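Local coordinates for protein Cd1 (Flavonifractor plautii, PDB 7D39) that binds flavin mononucleotide and probably acts as an ene-reductase that starts the breakdown of flavones and flavonols in a gut bacterium, at residues Met1-Asn15 with Lys76-Pro88. Residues are numbered along the deposited sequence; the frame is centred on the assembly and turned at random.
Sequences MKILGISGGMRNGSN and KMLDADGIVFSTP. With FMN (flavin mononucleotide), chain B.
The CG2 methyl of Ile6 sits over one face of the Phe85 ring, 3.9 Å from its centroid and displaced toward the rim, while Phe98 meets the same ring edge-to-face. With CG1 beside the backbone N (chi1 -54°), CG2 of Ile6 stands anti to it over the ring, and CG1 carries CD1 to Met77 CE, 4.0 Å away, and to Ile83 CG2. The amide of Asn15 lies between cofactor and strand: ND2 donates to FMN O1P at 2.9 Å, and OD1 accepts from Ser86 OG at 2.9 Å, the hydroxyl tilted 19° from the amide plane. A leucine in place of Asn15 would probably leave Ser86 OG without this acceptor and O1P without the ND2 bond. Strand 2-7 runs parallel to 82-88, the central strand of the five-stranded sheet of a flavodoxin-like fold; the loop after strand 2-7 and the N-terminus of helix 14-28 wrap the FMN phosphate, bound by Met10 N, Ser14 N and Asn15 N. Backbone bonds join the strands from Leu4 N-Gly82 O to Gly8 N-Ser86 O. On the sheet face of Ile6, Leu4 CB packs on Ala80 CB at 3.8 Å and Leu4 CD2 reaches Met77 CG; on the other, Ile3 CG2 touches Val84 CG2 beneath helix 184-202. Far from FMN, Asp81 OD2 takes Lys2 N through its anti lone pair (2.8 Å), and Lys2 O receives Asp81 N and Gly82 N.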
loop_
_atom_site.group_PDB
_atom_site.type_symbol
_atom_site.label_atom_id
_atom_site.label_comp_id
_atom_site.label_asym_id
_atom_site.label_seq_id
_atom_site.Cartn_x
_atom_site.Cartn_y
_atom_site.Cartn_z
HETATM N N MSE A 1 -19.141 11.059 -7.154
HETATM C CA MSE A 1 -18.042 10.254 -6.721
HETATM C C MSE A 1 -17.292 9.810 -7.939
HETATM O O MSE A 1 -17.895 9.443 -8.922
HETATM C CB MSE A 1 -18.530 9.146 -5.803
HETATM C CG MSE A 1 -18.882 7.828 -6.464
HETATM SE SE MSE A 1 -20.827 7.492 -6.405
HETATM C CE MSE A 1 -21.313 9.247 -7.109
ATOM N N LYS A 2 -15.979 9.910 -7.888
ATOM C CA LYS A 2 -15.077 9.615 -8.972
ATOM C C LYS A 2 -14.263 8.403 -8.606
ATOM O O LYS A 2 -13.545 8.432 -7.649
ATOM C CB LYS A 2 -14.122 10.764 -9.094
ATOM C CG LYS A 2 -13.751 11.215 -10.468
ATOM C CD LYS A 2 -13.719 12.733 -10.438
ATOM C CE LYS A 2 -12.746 13.339 -11.434
ATOM N NZ LYS A 2 -11.323 13.038 -11.141
ATOM N N ILE A 3 -14.389 7.339 -9.371
ATOM C CA ILE A 3 -13.606 6.147 -9.163
ATOM C C ILE A 3 -12.540 5.964 -10.230
ATOM O O ILE A 3 -12.826 6.007 -11.401
ATOM C CB ILE A 3 -14.494 4.905 -9.054
ATOM C CG1 ILE A 3 -15.465 5.039 -7.895
ATOM C CG2 ILE A 3 -13.671 3.648 -8.934
ATOM C CD1 ILE A 3 -14.808 5.091 -6.549
ATOM N N LEU A 4 -11.308 5.772 -9.792
ATOM C CA LEU A 4 -10.204 5.413 -10.649
ATOM C C LEU A 4 -9.857 3.939 -10.571
ATOM O O LEU A 4 -9.628 3.413 -9.532
ATOM C CB LEU A 4 -8.980 6.264 -10.339
ATOM C CG LEU A 4 -7.682 6.040 -11.104
ATOM C CD1 LEU A 4 -7.774 6.471 -12.538
ATOM C CD2 LEU A 4 -6.521 6.726 -10.434
ATOM N N GLY A 5 -9.833 3.302 -11.718
ATOM C CA GLY A 5 -9.285 1.987 -11.883
ATOM C C GLY A 5 -7.907 1.918 -12.488
ATOM O O GLY A 5 -7.627 2.498 -13.495
ATOM N N ILE A 6 -7.061 1.169 -11.838
ATOM C CA ILE A 6 -5.699 0.954 -12.246
ATOM C C ILE A 6 -5.419 -0.528 -12.435
ATOM O O ILE A 6 -5.751 -1.315 -11.609
ATOM C CB ILE A 6 -4.691 1.532 -11.232
ATOM C CG1 ILE A 6 -4.975 2.997 -10.941
ATOM C CG2 ILE A 6 -3.276 1.258 -11.680
ATOM C CD1 ILE A 6 -4.214 3.561 -9.780
ATOM N N SER A 7 -4.788 -0.878 -13.531
ATOM C CA SER A 7 -4.403 -2.260 -13.773
ATOM C C SER A 7 -2.905 -2.349 -14.014
ATOM O O SER A 7 -2.352 -1.593 -14.817
ATOM C CB SER A 7 -5.158 -2.850 -14.956
ATOM O OG SER A 7 -4.503 -4.015 -15.396
ATOM N N GLY A 8 -2.256 -3.273 -13.319
ATOM C CA GLY A 8 -0.845 -3.535 -13.508
ATOM C C GLY A 8 -0.518 -4.744 -14.362
ATOM O O GLY A 8 0.646 -5.164 -14.387
ATOM N N GLY A 9 -1.504 -5.332 -15.048
ATOM C CA GLY A 9 -1.274 -6.471 -15.910
ATOM C C GLY A 9 -0.880 -6.049 -17.313
ATOM O O GLY A 9 -0.623 -4.878 -17.595
HETATM N N MSE A 10 -0.842 -7.030 -18.216
HETATM C CA MSE A 10 -0.605 -6.719 -19.627
HETATM C C MSE A 10 -1.813 -5.995 -20.238
HETATM O O MSE A 10 -2.948 -6.186 -19.800
HETATM C CB MSE A 10 -0.312 -7.986 -20.438
HETATM C CG MSE A 10 1.074 -8.622 -20.254
HETATM SE SE MSE A 10 2.623 -7.462 -20.609
HETATM C CE MSE A 10 1.890 -6.335 -22.041
ATOM N N ARG A 11 -1.574 -5.182 -21.260
ATOM C CA ARG A 11 -2.671 -4.548 -21.979
ATOM C C ARG A 11 -3.676 -5.593 -22.463
ATOM O O ARG A 11 -3.309 -6.568 -23.117
ATOM C CB ARG A 11 -2.135 -3.752 -23.173
ATOM C CG ARG A 11 -1.228 -2.601 -22.824
ATOM C CD ARG A 11 -0.583 -2.047 -24.085
ATOM N NE ARG A 11 0.217 -0.853 -23.847
ATOM C CZ ARG A 11 1.537 -0.848 -23.685
ATOM N NH1 ARG A 11 2.221 -1.987 -23.725
ATOM N NH2 ARG A 11 2.174 0.298 -23.480
ATOM N N ASN A 12 -4.952 -5.372 -22.147
ATOM C CA ASN A 12 -6.052 -6.232 -22.573
ATOM C C ASN A 12 -6.009 -7.604 -21.911
ATOM O O ASN A 12 -6.610 -8.558 -22.416
ATOM C CB ASN A 12 -6.085 -6.389 -24.106
ATOM C CG ASN A 12 -6.144 -5.040 -24.847
ATOM O OD1 ASN A 12 -6.705 -4.057 -24.358
ATOM N ND2 ASN A 12 -5.547 -4.996 -26.022
ATOM N N GLY A 13 -5.318 -7.733 -20.781
ATOM C CA GLY A 13 -5.255 -8.985 -20.061
ATOM C C GLY A 13 -6.346 -9.100 -19.016
ATOM O O GLY A 13 -7.312 -8.337 -18.986
ATOM N N SER A 14 -6.162 -10.072 -18.122
ATOM C CA SER A 14 -7.183 -10.372 -17.125
ATOM C C SER A 14 -7.296 -9.277 -16.062
ATOM O O SER A 14 -8.401 -8.952 -15.614
ATOM C CB SER A 14 -6.883 -11.728 -16.495
ATOM O OG SER A 14 -6.954 -12.760 -17.489
ATOM N N ASN A 15 -6.178 -8.696 -15.634
ATOM C CA ASN A 15 -6.276 -7.608 -14.664
ATOM C C ASN A 15 -7.025 -6.407 -15.240
ATOM O O ASN A 15 -7.812 -5.770 -14.531
ATOM C CB ASN A 15 -4.886 -7.204 -14.168
ATOM C CG ASN A 15 -4.317 -8.206 -13.169
ATOM O OD1 ASN A 15 -4.540 -8.084 -11.956
ATOM N ND2 ASN A 15 -3.619 -9.232 -13.682
ATOM N N LYS A 76 -3.453 11.827 -10.522
ATOM C CA LYS A 76 -4.714 11.171 -10.861
ATOM C C LYS A 76 -5.304 10.478 -9.646
ATOM O O LYS A 76 -6.511 10.557 -9.400
ATOM C CB LYS A 76 -4.521 10.155 -11.992
ATOM C CG LYS A 76 -3.939 10.695 -13.300
ATOM C CD LYS A 76 -4.831 11.731 -13.965
ATOM C CE LYS A 76 -6.179 11.170 -14.306
ATOM N NZ LYS A 76 -6.907 12.092 -15.220
HETATM N N MSE A 77 -4.471 9.790 -8.876
HETATM C CA MSE A 77 -4.978 9.096 -7.712
HETATM C C MSE A 77 -5.527 10.088 -6.690
HETATM O O MSE A 77 -6.526 9.813 -6.042
HETATM C CB MSE A 77 -3.894 8.231 -7.096
HETATM C CG MSE A 77 -3.428 7.139 -8.023
HETATM SE SE MSE A 77 -1.832 6.197 -7.371
HETATM C CE MSE A 77 -2.693 4.814 -6.273
ATOM N N LEU A 78 -4.888 11.257 -6.575
ATOM C CA LEU A 78 -5.335 12.253 -5.604
ATOM C C LEU A 78 -6.661 12.881 -6.007
ATOM O O LEU A 78 -7.428 13.306 -5.138
ATOM C CB LEU A 78 -4.268 13.342 -5.425
ATOM C CG LEU A 78 -2.994 12.996 -4.639
ATOM C CD1 LEU A 78 -1.958 14.092 -4.778
ATOM C CD2 LEU A 78 -3.316 12.771 -3.169
ATOM N N ASP A 79 -6.943 12.968 -7.305
ATOM C CA ASP A 79 -8.213 13.510 -7.764
ATOM C C ASP A 79 -9.369 12.533 -7.617
ATOM O O ASP A 79 -10.519 12.948 -7.775
ATOM C CB ASP A 79 -8.128 13.936 -9.232
ATOM C CG ASP A 79 -7.466 15.292 -9.421
ATOM O OD1 ASP A 79 -7.384 16.077 -8.446
ATOM O OD2 ASP A 79 -7.034 15.569 -10.564
ATOM N N ALA A 80 -9.101 11.262 -7.345
ATOM C CA ALA A 80 -10.148 10.252 -7.241
ATOM C C ALA A 80 -10.672 10.168 -5.814
ATOM O O ALA A 80 -9.922 10.317 -4.848
ATOM C CB ALA A 80 -9.626 8.880 -7.673
ATOM N N ASP A 81 -11.977 9.928 -5.685
ATOM C CA ASP A 81 -12.542 9.711 -4.361
ATOM C C ASP A 81 -12.344 8.275 -3.899
ATOM O O ASP A 81 -12.284 8.019 -2.692
ATOM C CB ASP A 81 -14.030 10.076 -4.353
ATOM C CG ASP A 81 -14.290 11.496 -4.853
ATOM O OD1 ASP A 81 -13.842 12.476 -4.203
ATOM O OD2 ASP A 81 -14.954 11.639 -5.898
ATOM N N GLY A 82 -12.229 7.343 -4.842
ATOM C CA GLY A 82 -12.003 5.944 -4.536
ATOM C C GLY A 82 -11.231 5.321 -5.680
ATOM O O GLY A 82 -11.271 5.803 -6.816
ATOM N N ILE A 83 -10.503 4.251 -5.359
ATOM C CA ILE A 83 -9.559 3.626 -6.281
ATOM C C ILE A 83 -9.703 2.116 -6.210
ATOM O O ILE A 83 -9.787 1.536 -5.120
ATOM C CB ILE A 83 -8.098 4.007 -5.973
ATOM C CG1 ILE A 83 -7.893 5.508 -6.005
ATOM C CG2 ILE A 83 -7.148 3.326 -6.924
ATOM C CD1 ILE A 83 -6.480 5.893 -5.674
ATOM N N VAL A 84 -9.673 1.485 -7.380
ATOM C CA VAL A 84 -9.648 0.036 -7.531
ATOM C C VAL A 84 -8.376 -0.306 -8.294
ATOM O O VAL A 84 -8.160 0.184 -9.408
ATOM C CB VAL A 84 -10.898 -0.484 -8.265
ATOM C CG1 VAL A 84 -10.946 -1.989 -8.250
ATOM C CG2 VAL A 84 -12.115 0.047 -7.603
ATOM N N PHE A 85 -7.527 -1.108 -7.703
ATOM C CA PHE A 85 -6.235 -1.439 -8.207
ATOM C C PHE A 85 -6.131 -2.936 -8.398
ATOM O O PHE A 85 -6.173 -3.673 -7.450
ATOM C CB PHE A 85 -5.200 -0.967 -7.200
ATOM C CG PHE A 85 -3.845 -0.742 -7.760
ATOM C CD1 PHE A 85 -3.101 0.326 -7.358
ATOM C CD2 PHE A 85 -3.314 -1.600 -8.669
ATOM C CE1 PHE A 85 -1.865 0.535 -7.861
ATOM C CE2 PHE A 85 -2.073 -1.401 -9.164
ATOM C CZ PHE A 85 -1.347 -0.341 -8.769
ATOM N N SER A 86 -5.991 -3.371 -9.627
ATOM C CA SER A 86 -5.792 -4.762 -9.947
ATOM C C SER A 86 -4.360 -5.103 -10.322
ATOM O O SER A 86 -3.840 -4.554 -11.216
ATOM C CB SER A 86 -6.753 -5.188 -11.033
ATOM O OG SER A 86 -6.833 -6.554 -11.180
ATOM N N THR A 87 -3.735 -6.018 -9.619
ATOM C CA THR A 87 -2.334 -6.325 -9.859
ATOM C C THR A 87 -2.146 -7.807 -10.127
ATOM O O THR A 87 -2.767 -8.646 -9.471
ATOM C CB THR A 87 -1.454 -5.925 -8.664
ATOM O OG1 THR A 87 -0.082 -6.228 -8.959
ATOM C CG2 THR A 87 -1.865 -6.694 -7.431
ATOM N N PRO A 88 -1.321 -8.157 -11.108
ATOM C CA PRO A 88 -0.845 -9.540 -11.215
ATOM C C PRO A 88 -0.122 -9.949 -9.942
ATOM O O PRO A 88 0.365 -9.116 -9.180
ATOM C CB PRO A 88 0.128 -9.502 -12.398
ATOM C CG PRO A 88 -0.073 -8.192 -13.056
ATOM C CD PRO A 88 -0.699 -7.258 -12.092
HETATM N N1 FMN B . 0.949 -16.447 -10.555
HETATM C C2 FMN B . 0.706 -16.922 -9.342
HETATM O O2 FMN B . -0.462 -17.303 -9.234
HETATM N N3 FMN B . 1.664 -16.975 -8.377
HETATM C C4 FMN B . 2.898 -16.497 -8.657
HETATM O O4 FMN B . 3.852 -16.480 -7.900
HETATM C C4A FMN B . 3.179 -15.974 -10.002
HETATM N N5 FMN B . 4.352 -15.505 -10.354
HETATM C C5A FMN B . 4.619 -14.989 -11.552
HETATM C C6 FMN B . 5.864 -14.491 -11.892
HETATM C C7 FMN B . 6.118 -13.962 -13.151
HETATM C C7M FMN B . 7.484 -13.437 -13.510
HETATM C C8 FMN B . 5.034 -13.956 -14.163
HETATM C C8M FMN B . 5.299 -13.409 -15.538
HETATM C C9 FMN B . 3.795 -14.467 -13.816
HETATM C C9A FMN B . 3.549 -14.969 -12.554
HETATM N N10 FMN B . 2.299 -15.503 -12.222
HETATM C C10 FMN B . 2.104 -15.974 -10.946
HETATM C "C1'" FMN B . 1.232 -15.444 -13.214
HETATM C "C2'" FMN B . 0.607 -14.042 -13.270
HETATM O "O2'" FMN B . -0.030 -13.672 -12.063
HETATM C "C3'" FMN B . -0.349 -13.921 -14.493
HETATM O "O3'" FMN B . 0.347 -14.078 -15.698
HETATM C "C4'" FMN B . -1.167 -12.606 -14.477
HETATM O "O4'" FMN B . -2.193 -12.622 -13.501
HETATM C "C5'" FMN B . -1.719 -12.311 -15.861
HETATM O "O5'" FMN B . -2.482 -11.154 -15.903
HETATM P P FMN B . -2.778 -10.211 -17.047
HETATM O O1P FMN B . -3.462 -9.112 -16.549
HETATM O O2P FMN B . -1.534 -9.812 -17.562
HETATM O O3P FMN B . -3.628 -11.015 -17.867
#